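PDB 3KM5: Lys-gingipain W83 from Porphyromonas gingivalis, which cleaves proteins after lysine as a secreted cysteine protease and carries adhesin domains that are haemolytic in isolation, one of which, K2, forms this chain. Local coordinates for residues S54-N59 / D165-L170; Y95-S100 / R145-P150. All blocks are in the same frame, centred on the assembly; numbering follows the deposited sequence.

Overall arrangement
The K2 adhesin domain is a beta jelly roll of two antiparallel sheets, and the two interactions bind it in different ways. Interaction 1 lies within one sheet, where strands 51-56 and 168-177 are neighbours; its chemistry is mainly backbone and polar side-chain hydrogen bonding, carried on into the loops beyond the strand ends. Interaction 2 joins the sheets face to face, strand 95-100 of one against strand 143-148 of the other, mainly through apolar side chains. Both contacts are largely buried, with centres about 20 Å apart on opposite sides of the chain's centre. They meet where the side chains of Ile169 and Tyr95 touch, and strands 143-148 and 168-177 belong to the same sheet.

Interaction 1: residues S54-N59 / D165-L170; sequences SSFSWN and DLNYIL
Ser54 and Leu170 open the contact as a non-hydrogen-bonded antiparallel pair, with Leu170 CD2 3.6 Å from Ser54 CB. Ser55 and Ile169 form the hydrogen-bonded pair that follows, Ser55 N to Ile169 O at 3.0 Å and Ile169 N to Ser55 O at 2.9 Å. The Ser55 hydroxyl, on the other face from Ser54, bonds to His160 and Asn67, the latter a calcium ligand. The Phe56 ring takes Tyr168 CB over one face, a CH-pi contact 4.1 Å from the centroid. Beyond the strand, Ser57 N and Trp58 N both donate to Asn167 O, the first from well above its carbonyl plane. With chi1 65° setting Ser57 OG between its backbone N and carbonyl carbon, OG accepts from Leu166 N at 2.9 Å and also bonds Asp93; Ser57 O accepts from Asp165 N. Asn167 ND2, at the indole edge, donates weakly to Trp58 O and also to Phe127 O, while Asn87 ND2 bonds Asn167 OD1. Asp165 OD1 stands 3.3 Å from Trp58 CD1 and forms a salt bridge with Arg126, itself in cation-pi contact with the indole. Two N-H groups thus grip Asn167 O, and specific polar bonds fix the chain past the last strand pair.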
loop_
_atom_site.group_PDB
_atom_site.type_symbol
_atom_site.label_atom_id
_atom_site.label_comp_id
_atom_site.label_asym_id
_atom_site.label_seq_id
_atom_site.Cartn_x
_atom_site.Cartn_y
_atom_site.Cartn_z
ATOM N N SER A 54 -0.876 -4.878 0.177
ATOM C CA SER A 54 0.215 -5.001 -0.812
ATOM C C SER A 54 -0.314 -4.674 -2.185
ATOM O O SER A 54 -1.479 -4.905 -2.485
ATOM C CB SER A 54 0.726 -6.448 -0.832
ATOM O OG SER A 54 -0.261 -7.327 -1.369
ATOM N N SER A 55 0.588 -4.166 -3.021
ATOM C CA SER A 55 0.357 -4.006 -4.448
ATOM C C SER A 55 1.697 -4.266 -5.178
ATOM O O SER A 55 2.753 -3.854 -4.738
ATOM C CB SER A 55 -0.189 -2.602 -4.747
ATOM O OG SER A 55 -0.368 -2.419 -6.163
ATOM N N PHE A 56 1.622 -5.004 -6.258
ATOM C CA PHE A 56 2.811 -5.486 -6.963
ATOM C C PHE A 56 3.064 -4.778 -8.311
ATOM O O PHE A 56 2.140 -4.508 -9.098
ATOM C CB PHE A 56 2.698 -7.009 -7.178
ATOM C CG PHE A 56 2.790 -7.773 -5.903
ATOM C CD1 PHE A 56 3.989 -8.302 -5.480
ATOM C CD2 PHE A 56 1.697 -7.900 -5.066
ATOM C CE1 PHE A 56 4.081 -8.991 -4.308
ATOM C CE2 PHE A 56 1.769 -8.587 -3.884
ATOM C CZ PHE A 56 2.977 -9.124 -3.479
ATOM N N SER A 57 4.336 -4.510 -8.622
ATOM C CA SER A 57 4.744 -4.194 -9.998
ATOM C C SER A 57 5.497 -5.376 -10.613
ATOM O O SER A 57 5.862 -5.284 -11.799
ATOM C CB SER A 57 5.566 -2.927 -10.067
ATOM O OG SER A 57 6.792 -3.054 -9.407
ATOM N N TRP A 58 5.756 -6.429 -9.836
ATOM C CA TRP A 58 6.196 -7.753 -10.343
ATOM C C TRP A 58 5.595 -8.789 -9.422
ATOM O O TRP A 58 5.824 -8.744 -8.207
ATOM C CB TRP A 58 7.723 -7.930 -10.340
ATOM C CG TRP A 58 8.142 -9.253 -10.966
ATOM C CD1 TRP A 58 8.424 -9.483 -12.296
ATOM C CD2 TRP A 58 8.254 -10.516 -10.310
ATOM N NE1 TRP A 58 8.733 -10.811 -12.487
ATOM C CE2 TRP A 58 8.632 -11.469 -11.293
ATOM C CE3 TRP A 58 8.087 -10.942 -8.989
ATOM C CZ2 TRP A 58 8.841 -12.819 -10.987
ATOM C CZ3 TRP A 58 8.299 -12.279 -8.683
ATOM C CH2 TRP A 58 8.667 -13.205 -9.680
ATOM N N ASN A 59 4.906 -9.781 -9.984
ATOM C CA ASN A 59 4.339 -10.873 -9.185
ATOM C C ASN A 59 4.218 -12.094 -10.094
ATOM O O ASN A 59 3.165 -12.357 -10.658
ATOM C CB ASN A 59 2.979 -10.472 -8.590
ATOM C CG ASN A 59 2.347 -11.565 -7.748
ATOM O OD1 ASN A 59 3.028 -12.462 -7.259
ATOM N ND2 ASN A 59 1.047 -11.471 -7.546
ATOM N N ASP A 165 7.724 -3.349 -13.083
ATOM C CA ASP A 165 8.757 -4.394 -13.007
ATOM C C ASP A 165 9.797 -4.095 -11.938
ATOM O O ASP A 165 11.003 -4.285 -12.132
ATOM C CB ASP A 165 9.423 -4.562 -14.391
ATOM C CG ASP A 165 10.095 -5.913 -14.581
ATOM O OD1 ASP A 165 9.791 -6.885 -13.862
ATOM O OD2 ASP A 165 10.923 -6.004 -15.508
ATOM N N LEU A 166 9.336 -3.625 -10.780
ATOM C CA LEU A 166 10.206 -3.517 -9.607
ATOM C C LEU A 166 9.807 -4.709 -8.733
ATOM O O LEU A 166 10.097 -5.863 -9.087
ATOM C CB LEU A 166 10.116 -2.123 -8.946
ATOM C CG LEU A 166 10.933 -0.942 -9.557
ATOM C CD1 LEU A 166 12.428 -1.274 -9.608
ATOM C CD2 LEU A 166 10.494 -0.513 -10.925
ATOM N N ASN A 167 9.081 -4.494 -7.627
ATOM C CA ASN A 167 8.494 -5.660 -6.945
ATOM C C ASN A 167 7.152 -5.355 -6.282
ATOM O O ASN A 167 6.124 -5.741 -6.824
ATOM C CB ASN A 167 9.524 -6.343 -6.024
ATOM C CG ASN A 167 9.175 -7.785 -5.622
ATOM O OD1 ASN A 167 9.947 -8.419 -4.870
ATOM N ND2 ASN A 167 8.051 -8.325 -6.107
ATOM N N TYR A 168 7.175 -4.688 -5.136
ATOM C CA TYR A 168 5.931 -4.466 -4.373
ATOM C C TYR A 168 6.093 -3.195 -3.567
ATOM O O TYR A 168 7.209 -2.697 -3.311
ATOM C CB TYR A 168 5.572 -5.640 -3.423
ATOM C CG TYR A 168 6.661 -5.988 -2.461
ATOM C CD1 TYR A 168 6.894 -5.195 -1.368
ATOM C CD2 TYR A 168 7.506 -7.081 -2.666
ATOM C CE1 TYR A 168 7.870 -5.447 -0.493
ATOM C CE2 TYR A 168 8.514 -7.364 -1.760
ATOM C CZ TYR A 168 8.707 -6.534 -0.672
ATOM O OH TYR A 168 9.721 -6.741 0.237
ATOM N N ILE A 169 4.928 -2.652 -3.187
ATOM C CA ILE A 169 4.822 -1.751 -2.036
ATOM C C ILE A 169 3.862 -2.356 -1.023
ATOM O O ILE A 169 2.779 -2.846 -1.371
ATOM C CB ILE A 169 4.435 -0.341 -2.447
ATOM C CG1 ILE A 169 4.357 0.567 -1.229
ATOM C CG2 ILE A 169 3.131 -0.269 -3.235
ATOM C CD1 ILE A 169 4.464 2.038 -1.536
ATOM N N LEU A 170 4.289 -2.380 0.242
ATOM C CA LEU A 170 3.423 -2.800 1.342
ATOM C C LEU A 170 3.079 -1.574 2.194
ATOM O O LEU A 170 3.950 -0.698 2.364
ATOM C CB LEU A 170 4.140 -3.794 2.247
ATOM C CG LEU A 170 4.842 -4.944 1.547
ATOM C CD1 LEU A 170 5.570 -5.849 2.559
ATOM C CD2 LEU A 170 3.864 -5.733 0.708
#

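Interaction 2: residues Y95-S100 / R145-P150; sequences YAVMIS and RTVDLP
Ile99 makes the fullest apolar contact with the opposing segment. Its CG2 meets Leu149 CD2 at 3.8 Å, the two side chains sliding past each other in opposite directions, and its CG1 lies 4.1 Å from CG of the Pro150 ring. A chi1 of 70° holds CG1 between the backbone N and the carbonyl carbon, from where it reaches the proline, while CG2, beside the backbone N, meets chiefly Leu149 and also lies near CD of Pro150. Two residues earlier on each segment, Val97 CG1 faces Val147 CG1 more loosely, at 4.3 Å. The CA atoms of this valine pair are 8.0 Å apart, a spacing bridged by side chains rather than by backbone pairing, and the segments run only 29° from parallel. This is the interior of the jelly-roll sandwich: strand 95-100 belongs to the five-stranded sheet and strand 143-148 to the sheet facing it, with Val97 also touching Tyr82 of the latter and Phe158 of its own. At the other end Tyr95 OH rests against the aliphatic CG of Arg145 at 3.8 Å, the two side chains crossing obliquely. The polar bonds here go to residues outside the two segments: Glu115 OE2 bonds to Tyr95 OH and forms a salt bridge with Arg145 NE, and Tyr95 OH also bonds to the hydroxyl of Tyr82.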
loop_
_atom_site.group_PDB
_atom_site.type_symbol
_atom_site.label_atom_id
_atom_site.label_comp_id
_atom_site.label_asym_id
_atom_site.label_seq_id
_atom_site.Cartn_x
_atom_site.Cartn_y
_atom_site.Cartn_z
ATOM N N TYR A 95 4.440 5.613 -5.536
ATOM C CA TYR A 95 3.063 5.720 -5.073
ATOM C C TYR A 95 2.714 7.140 -4.686
ATOM O O TYR A 95 3.583 7.966 -4.406
ATOM C CB TYR A 95 2.808 4.728 -3.926
ATOM C CG TYR A 95 3.420 5.210 -2.646
ATOM C CD1 TYR A 95 2.638 5.880 -1.707
ATOM C CD2 TYR A 95 4.770 5.064 -2.387
ATOM C CE1 TYR A 95 3.195 6.415 -0.572
ATOM C CE2 TYR A 95 5.336 5.586 -1.218
ATOM C CZ TYR A 95 4.516 6.251 -0.287
ATOM O OH TYR A 95 5.018 6.837 0.889
ATOM N N ALA A 96 1.425 7.414 -4.694
ATOM C CA ALA A 96 0.866 8.665 -4.228
ATOM C C ALA A 96 -0.105 8.445 -3.080
ATOM O O ALA A 96 -0.776 7.468 -3.046
ATOM C CB ALA A 96 0.139 9.397 -5.375
ATOM N N VAL A 97 -0.228 9.446 -2.213
ATOM C CA VAL A 97 -1.336 9.574 -1.270
ATOM C C VAL A 97 -2.213 10.680 -1.896
ATOM O O VAL A 97 -1.708 11.753 -2.318
ATOM C CB VAL A 97 -0.862 9.996 0.140
ATOM C CG1 VAL A 97 -2.010 10.212 1.106
ATOM C CG2 VAL A 97 0.116 8.958 0.708
ATOM N N MET A 98 -3.511 10.408 -2.016
ATOM C CA MET A 98 -4.459 11.323 -2.609
ATOM C C MET A 98 -5.634 11.534 -1.709
ATOM O O MET A 98 -5.928 10.730 -0.831
ATOM C CB MET A 98 -4.949 10.745 -3.934
ATOM C CG MET A 98 -3.803 10.224 -4.817
ATOM S SD MET A 98 -4.396 9.664 -6.419
ATOM C CE MET A 98 -4.760 11.190 -7.249
ATOM N N ILE A 99 -6.344 12.640 -1.939
ATOM C CA ILE A 99 -7.575 12.883 -1.222
ATOM C C ILE A 99 -8.737 13.221 -2.150
ATOM O O ILE A 99 -8.553 13.843 -3.217
ATOM C CB ILE A 99 -7.408 14.002 -0.142
ATOM C CG1 ILE A 99 -7.229 15.390 -0.807
ATOM C CG2 ILE A 99 -6.288 13.637 0.862
ATOM C CD1 ILE A 99 -8.554 16.222 -1.020
ATOM N N SER A 100 -9.926 12.811 -1.712
ATOM C CA SER A 100 -11.171 13.264 -2.324
ATOM C C SER A 100 -11.995 13.951 -1.268
ATOM O O SER A 100 -11.932 13.604 -0.080
ATOM C CB SER A 100 -11.947 12.062 -2.854
ATOM O OG SER A 100 -13.297 12.443 -3.155
ATOM N N ARG A 145 5.973 7.739 7.187
ATOM C CA ARG A 145 5.572 8.979 6.530
ATOM C C ARG A 145 4.415 9.609 7.247
ATOM O O ARG A 145 3.594 8.882 7.771
ATOM C CB ARG A 145 5.144 8.688 5.079
ATOM C CG ARG A 145 6.270 8.228 4.166
ATOM C CD ARG A 145 7.257 9.329 3.867
ATOM N NE ARG A 145 8.381 8.909 3.024
ATOM C CZ ARG A 145 9.625 8.689 3.442
ATOM N NH1 ARG A 145 9.966 8.733 4.720
ATOM N NH2 ARG A 145 10.558 8.353 2.566
ATOM N N THR A 146 4.361 10.933 7.266
ATOM C CA THR A 146 3.265 11.700 7.850
ATOM C C THR A 146 2.882 12.764 6.815
ATOM O O THR A 146 3.709 13.601 6.440
ATOM C CB THR A 146 3.727 12.346 9.186
ATOM O OG1 THR A 146 4.152 11.348 10.106
ATOM C CG2 THR A 146 2.609 13.147 9.825
ATOM N N VAL A 147 1.622 12.720 6.386
ATOM C CA VAL A 147 1.150 13.528 5.278
ATOM C C VAL A 147 -0.013 14.392 5.747
ATOM O O VAL A 147 -0.969 13.905 6.354
ATOM C CB VAL A 147 0.710 12.629 4.126
ATOM C CG1 VAL A 147 0.047 13.440 3.006
ATOM C CG2 VAL A 147 1.932 11.896 3.594
ATOM N N ASP A 148 0.091 15.684 5.491
ATOM C CA ASP A 148 -0.935 16.649 5.846
ATOM C C ASP A 148 -2.166 16.440 4.936
ATOM O O ASP A 148 -2.013 16.265 3.738
ATOM C CB ASP A 148 -0.434 18.089 5.618
ATOM C CG ASP A 148 0.740 18.494 6.476
ATOM O OD1 ASP A 148 1.081 17.815 7.454
ATOM O OD2 ASP A 148 1.296 19.570 6.156
ATOM N N LEU A 149 -3.375 16.444 5.514
ATOM C CA LEU A 149 -4.601 16.308 4.726
ATOM C C LEU A 149 -5.333 17.651 4.625
ATOM O O LEU A 149 -5.565 18.288 5.658
ATOM C CB LEU A 149 -5.509 15.243 5.310
ATOM C CG LEU A 149 -4.873 13.867 5.495
ATOM C CD1 LEU A 149 -5.823 12.943 6.249
ATOM C CD2 LEU A 149 -4.519 13.283 4.170
ATOM N N PRO A 150 -5.627 18.105 3.399
ATOM C CA PRO A 150 -6.331 19.385 3.216
ATOM C C PRO A 150 -7.672 19.383 3.898
ATOM O O PRO A 150 -8.304 18.340 4.071
ATOM C CB PRO A 150 -6.522 19.472 1.705
ATOM C CG PRO A 150 -5.522 18.540 1.111
ATOM C CD PRO A 150 -5.250 17.491 2.122
#